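Local coordinates for protein hemolysin BL lytic component L1 (Bacillus cereus, PDB 7NMQ) that is a lytic component of the enterotoxin haemolysin BL, an alpha-helical pore-forming toxin, and probably helps to breach host cell membranes, at residues L183-V194 / H255-I266. Residues are numbered along the deposited sequence; the frame is centred on the assembly and turned at random.
With EDO (1,2-ethanediol), chain G.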
loop_
_atom_site.group_PDB
_atom_site.type_symbol
_atom_site.label_atom_id
_atom_site.label_comp_id
_atom_site.label_asym_id
_atom_site.label_seq_id
_atom_site.Cartn_x
_atom_site.Cartn_y
_atom_site.Cartn_z
ATOM N N LEU A 183 -17.980 -12.656 -4.414
ATOM C CA LEU A 183 -16.781 -12.936 -5.243
ATOM C C LEU A 183 -15.700 -11.913 -4.866
ATOM O O LEU A 183 -14.513 -12.279 -4.736
ATOM C CB LEU A 183 -17.117 -12.815 -6.731
ATOM C CG LEU A 183 -17.912 -13.981 -7.299
ATOM C CD1 LEU A 183 -18.371 -13.684 -8.724
ATOM C CD2 LEU A 183 -17.102 -15.257 -7.227
ATOM N N ARG A 184 -16.039 -10.645 -4.755
ATOM C CA ARG A 184 -15.040 -9.592 -4.466
ATOM C C ARG A 184 -14.459 -9.787 -3.056
ATOM O O ARG A 184 -13.249 -9.592 -2.879
ATOM C CB ARG A 184 -15.671 -8.216 -4.632
ATOM C CG ARG A 184 -15.879 -7.801 -6.082
ATOM C CD ARG A 184 -14.571 -7.759 -6.883
ATOM N NE ARG A 184 -13.544 -6.901 -6.300
ATOM C CZ ARG A 184 -13.551 -5.583 -6.299
ATOM N NH1 ARG A 184 -14.537 -4.937 -6.895
ATOM N NH2 ARG A 184 -12.576 -4.904 -5.683
ATOM N N SER A 185 -15.247 -10.184 -2.063
ATOM C CA SER A 185 -14.695 -10.349 -0.688
ATOM C C SER A 185 -13.816 -11.615 -0.645
ATOM O O SER A 185 -12.751 -11.604 -0.011
ATOM C CB SER A 185 -15.776 -10.322 0.358
ATOM O OG SER A 185 -16.775 -11.290 0.106
ATOM N N THR A 186 -14.195 -12.668 -1.362
ATOM C CA THR A 186 -13.355 -13.880 -1.473
ATOM C C THR A 186 -12.055 -13.500 -2.166
ATOM O O THR A 186 -10.976 -13.938 -1.740
ATOM C CB THR A 186 -14.105 -15.018 -2.162
ATOM O OG1 THR A 186 -15.279 -15.263 -1.389
ATOM C CG2 THR A 186 -13.302 -16.280 -2.325
ATOM N N GLN A 187 -12.148 -12.748 -3.245
ATOM C CA GLN A 187 -10.970 -12.414 -4.050
ATOM C C GLN A 187 -10.000 -11.578 -3.216
ATOM O O GLN A 187 -8.750 -11.788 -3.298
ATOM C CB GLN A 187 -11.429 -11.616 -5.269
ATOM C CG GLN A 187 -10.328 -11.403 -6.263
ATOM C CD GLN A 187 -10.766 -10.681 -7.506
ATOM O OE1 GLN A 187 -10.367 -11.011 -8.635
ATOM N NE2 GLN A 187 -11.582 -9.680 -7.297
ATOM N N LYS A 188 -10.506 -10.616 -2.453
ATOM C CA LYS A 188 -9.628 -9.746 -1.649
ATOM C C LYS A 188 -8.898 -10.606 -0.627
ATOM O O LYS A 188 -7.711 -10.330 -0.399
ATOM C CB LYS A 188 -10.475 -8.683 -0.955
ATOM C CG LYS A 188 -9.653 -7.685 -0.150
ATOM C CD LYS A 188 -10.406 -6.534 0.404
ATOM C CE LYS A 188 -9.480 -5.489 0.994
ATOM N NZ LYS A 188 -8.180 -5.351 0.275
ATOM N N LYS A 189 -9.595 -11.549 -0.005
ATOM C CA LYS A 189 -8.967 -12.479 0.961
ATOM C C LYS A 189 -7.850 -13.272 0.276
ATOM O O LYS A 189 -6.780 -13.460 0.863
ATOM C CB LYS A 189 -9.983 -13.428 1.600
ATOM C CG LYS A 189 -9.451 -14.231 2.764
ATOM C CD LYS A 189 -8.703 -13.421 3.824
ATOM C CE LYS A 189 -8.518 -14.153 5.133
ATOM N NZ LYS A 189 -7.490 -15.211 5.038
ATOM N N HIS A 190 -8.057 -13.773 -0.934
ATOM C CA HIS A 190 -6.995 -14.507 -1.653
ATOM C C HIS A 190 -5.772 -13.603 -1.825
ATOM O O HIS A 190 -4.642 -14.060 -1.609
ATOM C CB HIS A 190 -7.447 -15.034 -3.015
ATOM C CG HIS A 190 -8.371 -16.198 -2.936
ATOM N ND1 HIS A 190 -8.018 -17.403 -2.342
ATOM C CD2 HIS A 190 -9.629 -16.366 -3.443
ATOM C CE1 HIS A 190 -9.046 -18.249 -2.478
ATOM N NE2 HIS A 190 -10.060 -17.615 -3.143
ATOM N N PHE A 191 -5.966 -12.363 -2.255
ATOM C CA PHE A 191 -4.833 -11.442 -2.509
ATOM C C PHE A 191 -4.154 -11.124 -1.184
ATOM O O PHE A 191 -2.901 -11.069 -1.088
ATOM C CB PHE A 191 -5.331 -10.168 -3.181
ATOM C CG PHE A 191 -4.231 -9.416 -3.860
ATOM C CD1 PHE A 191 -3.896 -9.775 -5.158
ATOM C CD2 PHE A 191 -3.543 -8.379 -3.271
ATOM C CE1 PHE A 191 -2.912 -9.100 -5.852
ATOM C CE2 PHE A 191 -2.553 -7.724 -3.981
ATOM C CZ PHE A 191 -2.237 -8.083 -5.246
ATOM N N ASP A 192 -4.954 -10.923 -0.154
ATOM C CA ASP A 192 -4.386 -10.647 1.193
ATOM C C ASP A 192 -3.522 -11.825 1.652
ATOM O O ASP A 192 -2.487 -11.610 2.300
ATOM C CB ASP A 192 -5.461 -10.397 2.255
ATOM C CG ASP A 192 -6.234 -9.097 2.110
ATOM O OD1 ASP A 192 -5.722 -8.207 1.424
ATOM O OD2 ASP A 192 -7.325 -8.982 2.757
ATOM N N ASP A 193 -3.912 -13.041 1.305
ATOM C CA ASP A 193 -3.185 -14.269 1.683
ATOM C C ASP A 193 -1.861 -14.320 0.930
ATOM O O ASP A 193 -0.845 -14.725 1.523
ATOM C CB ASP A 193 -4.029 -15.533 1.505
ATOM C CG ASP A 193 -5.182 -15.628 2.504
ATOM O OD1 ASP A 193 -5.189 -14.880 3.500
ATOM O OD2 ASP A 193 -6.074 -16.508 2.296
ATOM N N VAL A 194 -1.842 -13.894 -0.330
ATOM C CA VAL A 194 -0.578 -13.832 -1.090
ATOM C C VAL A 194 0.325 -12.815 -0.387
ATOM O O VAL A 194 1.524 -13.087 -0.224
ATOM C CB VAL A 194 -0.818 -13.432 -2.566
ATOM C CG1 VAL A 194 0.489 -13.194 -3.294
ATOM C CG2 VAL A 194 -1.641 -14.518 -3.240
ATOM N N HIS A 255 -3.594 -19.319 -4.126
ATOM C CA HIS A 255 -4.416 -18.141 -3.837
ATOM C C HIS A 255 -4.363 -17.191 -5.029
ATOM O O HIS A 255 -5.393 -16.586 -5.370
ATOM C CB HIS A 255 -3.932 -17.417 -2.577
ATOM C CG HIS A 255 -4.355 -18.076 -1.304
ATOM N ND1 HIS A 255 -5.702 -18.332 -1.014
ATOM C CD2 HIS A 255 -3.629 -18.492 -0.229
ATOM C CE1 HIS A 255 -5.772 -18.870 0.225
ATOM N NE2 HIS A 255 -4.491 -19.003 0.707
ATOM N N MET A 256 -3.189 -16.996 -5.619
ATOM C CA MET A 256 -3.087 -16.086 -6.782
ATOM C C MET A 256 -3.913 -16.653 -7.936
ATOM O O MET A 256 -4.678 -15.891 -8.566
ATOM C CB MET A 256 -1.637 -15.920 -7.221
ATOM C CG MET A 256 -1.511 -14.920 -8.333
ATOM S SD MET A 256 -2.276 -13.353 -7.863
ATOM C CE MET A 256 -0.834 -12.509 -7.221
ATOM N N ASP A 257 -3.858 -17.959 -8.132
ATOM C CA ASP A 257 -4.669 -18.595 -9.210
ATOM C C ASP A 257 -6.162 -18.425 -8.899
ATOM O O ASP A 257 -6.929 -18.121 -9.822
ATOM C CB ASP A 257 -4.346 -20.069 -9.366
ATOM C CG ASP A 257 -2.948 -20.362 -9.865
ATOM O OD1 ASP A 257 -2.289 -19.441 -10.421
ATOM O OD2 ASP A 257 -2.508 -21.516 -9.627
ATOM N N SER A 258 -6.557 -18.483 -7.635
ATOM C CA SER A 258 -7.966 -18.325 -7.254
ATOM C C SER A 258 -8.398 -16.880 -7.487
ATOM O O SER A 258 -9.557 -16.652 -7.898
ATOM C CB SER A 258 -8.251 -18.707 -5.849
ATOM O OG SER A 258 -7.946 -20.060 -5.585
ATOM N N TYR A 259 -7.538 -15.921 -7.168
ATOM C CA TYR A 259 -7.760 -14.500 -7.482
ATOM C C TYR A 259 -8.063 -14.342 -8.969
ATOM O O TYR A 259 -9.056 -13.679 -9.357
ATOM C CB TYR A 259 -6.526 -13.703 -7.064
ATOM C CG TYR A 259 -6.634 -12.252 -7.384
ATOM C CD1 TYR A 259 -6.275 -11.768 -8.623
ATOM C CD2 TYR A 259 -7.079 -11.362 -6.431
ATOM C CE1 TYR A 259 -6.350 -10.418 -8.906
ATOM C CE2 TYR A 259 -7.198 -10.015 -6.716
ATOM C CZ TYR A 259 -6.818 -9.529 -7.951
ATOM O OH TYR A 259 -6.930 -8.192 -8.244
ATOM N N ASN A 260 -7.238 -14.949 -9.802
ATOM C CA ASN A 260 -7.399 -14.807 -11.269
ATOM C C ASN A 260 -8.679 -15.508 -11.723
ATOM O O ASN A 260 -9.339 -14.989 -12.651
ATOM C CB ASN A 260 -6.199 -15.377 -12.020
ATOM C CG ASN A 260 -5.015 -14.437 -12.038
ATOM O OD1 ASN A 260 -5.138 -13.232 -11.843
ATOM N ND2 ASN A 260 -3.851 -15.014 -12.254
ATOM N N GLU A 261 -9.009 -16.628 -11.082
ATOM C CA GLU A 261 -10.225 -17.444 -11.344
ATOM C C GLU A 261 -11.463 -16.558 -11.151
ATOM O O GLU A 261 -12.384 -16.588 -11.999
ATOM C CB GLU A 261 -10.255 -18.675 -10.438
ATOM C CG GLU A 261 -11.484 -19.551 -10.605
ATOM C CD GLU A 261 -11.613 -20.755 -9.656
ATOM O OE1 GLU A 261 -10.779 -20.895 -8.701
ATOM O OE2 GLU A 261 -12.585 -21.556 -9.860
ATOM N N ILE A 262 -11.458 -15.738 -10.101
ATOM C CA ILE A 262 -12.591 -14.843 -9.760
ATOM C C ILE A 262 -12.643 -13.711 -10.792
ATOM O O ILE A 262 -13.738 -13.337 -11.228
ATOM C CB ILE A 262 -12.538 -14.363 -8.310
ATOM C CG1 ILE A 262 -12.828 -15.557 -7.405
ATOM C CG2 ILE A 262 -13.498 -13.209 -8.074
ATOM C CD1 ILE A 262 -12.539 -15.347 -5.935
ATOM N N SER A 263 -11.503 -13.149 -11.186
ATOM C CA SER A 263 -11.491 -12.119 -12.259
ATOM C C SER A 263 -12.135 -12.708 -13.514
ATOM O O SER A 263 -12.932 -12.015 -14.142
ATOM C CB SER A 263 -10.106 -11.644 -12.527
ATOM O OG SER A 263 -9.642 -10.982 -11.371
ATOM N N ASN A 264 -11.808 -13.941 -13.850
ATOM C CA ASN A 264 -12.397 -14.595 -15.039
ATOM C C ASN A 264 -13.906 -14.722 -14.852
ATOM O O ASN A 264 -14.664 -14.368 -15.768
ATOM C CB ASN A 264 -11.727 -15.947 -15.256
ATOM C CG ASN A 264 -12.167 -16.577 -16.536
ATOM O OD1 ASN A 264 -13.265 -17.126 -16.613
ATOM N ND2 ASN A 264 -11.295 -16.473 -17.515
ATOM N N LYS A 265 -14.328 -15.143 -13.675
ATOM C CA LYS A 265 -15.763 -15.334 -13.395
ATOM C C LYS A 265 -16.512 -14.009 -13.509
ATOM O O LYS A 265 -17.657 -13.976 -14.035
ATOM C CB LYS A 265 -15.981 -16.003 -12.041
ATOM C CG LYS A 265 -17.445 -16.180 -11.623
ATOM C CD LYS A 265 -18.237 -17.152 -12.424
ATOM C CE LYS A 265 -19.619 -17.344 -11.836
ATOM N NZ LYS A 265 -20.493 -18.069 -12.775
ATOM N N ILE A 266 -15.946 -12.931 -12.988
ATOM C CA ILE A 266 -16.637 -11.626 -13.025
ATOM C C ILE A 266 -16.780 -11.235 -14.493
ATOM O O ILE A 266 -17.852 -10.743 -14.901
ATOM C CB ILE A 266 -15.863 -10.575 -12.209
ATOM C CG1 ILE A 266 -15.941 -10.934 -10.717
ATOM C CG2 ILE A 266 -16.342 -9.180 -12.550
ATOM C CD1 ILE A 266 -15.162 -10.024 -9.785
HETATM C C1 EDO G . -9.463 -7.005 -3.802
HETATM O O1 EDO G . -8.507 -7.698 -4.539
HETATM C C2 EDO G . -10.760 -6.881 -4.490
HETATM O O2 EDO G . -11.616 -8.011 -4.538
#
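His190 and His255 meet rim to rim across two nearly antiparallel helices, whose axes approach to 8.3 Å, and share one straight hydrogen bond, His190 ND1 to His255 ND1 at 2.8 Å. Either nitrogen could be the donor, so one ring must lend its lone pair and the two imidazoles probably do not both carry a charge. Each ring is also covered on one face by a side chain of the opposite helix: Ser258 CB lies 3.4 Å from the centroid of the His190 ring, and Asp193 CB lies over a face of the His255 ring in a second CH-pi contact. Asp193 is itself tied to Lys189 by a salt bridge.

Further along, the helices mesh by knobs-into-holes packing. Gln187 sits among Tyr259, Ile262, Ser263 and Ile266. With CG anti to its backbone N (chi1 -171°), it extends over one face of Tyr259, Gln187 CG 3.3 Å from Tyr259 CD2, while Phe191 meets the opposite face, Phe191 CD1 3.7 Å from Tyr259 CE2. Ile262 is the knob from the other helix, seated among Leu183, Thr186, Gln187 and His190.

This packing joins helix 173-200 to helix 247-272, whose ends run into the two predicted transmembrane helices. Strand 225-230 lies against Tyr259 and Ser263, helix 10-33 against Phe191, and helix 203-216 against Val194 and Met256.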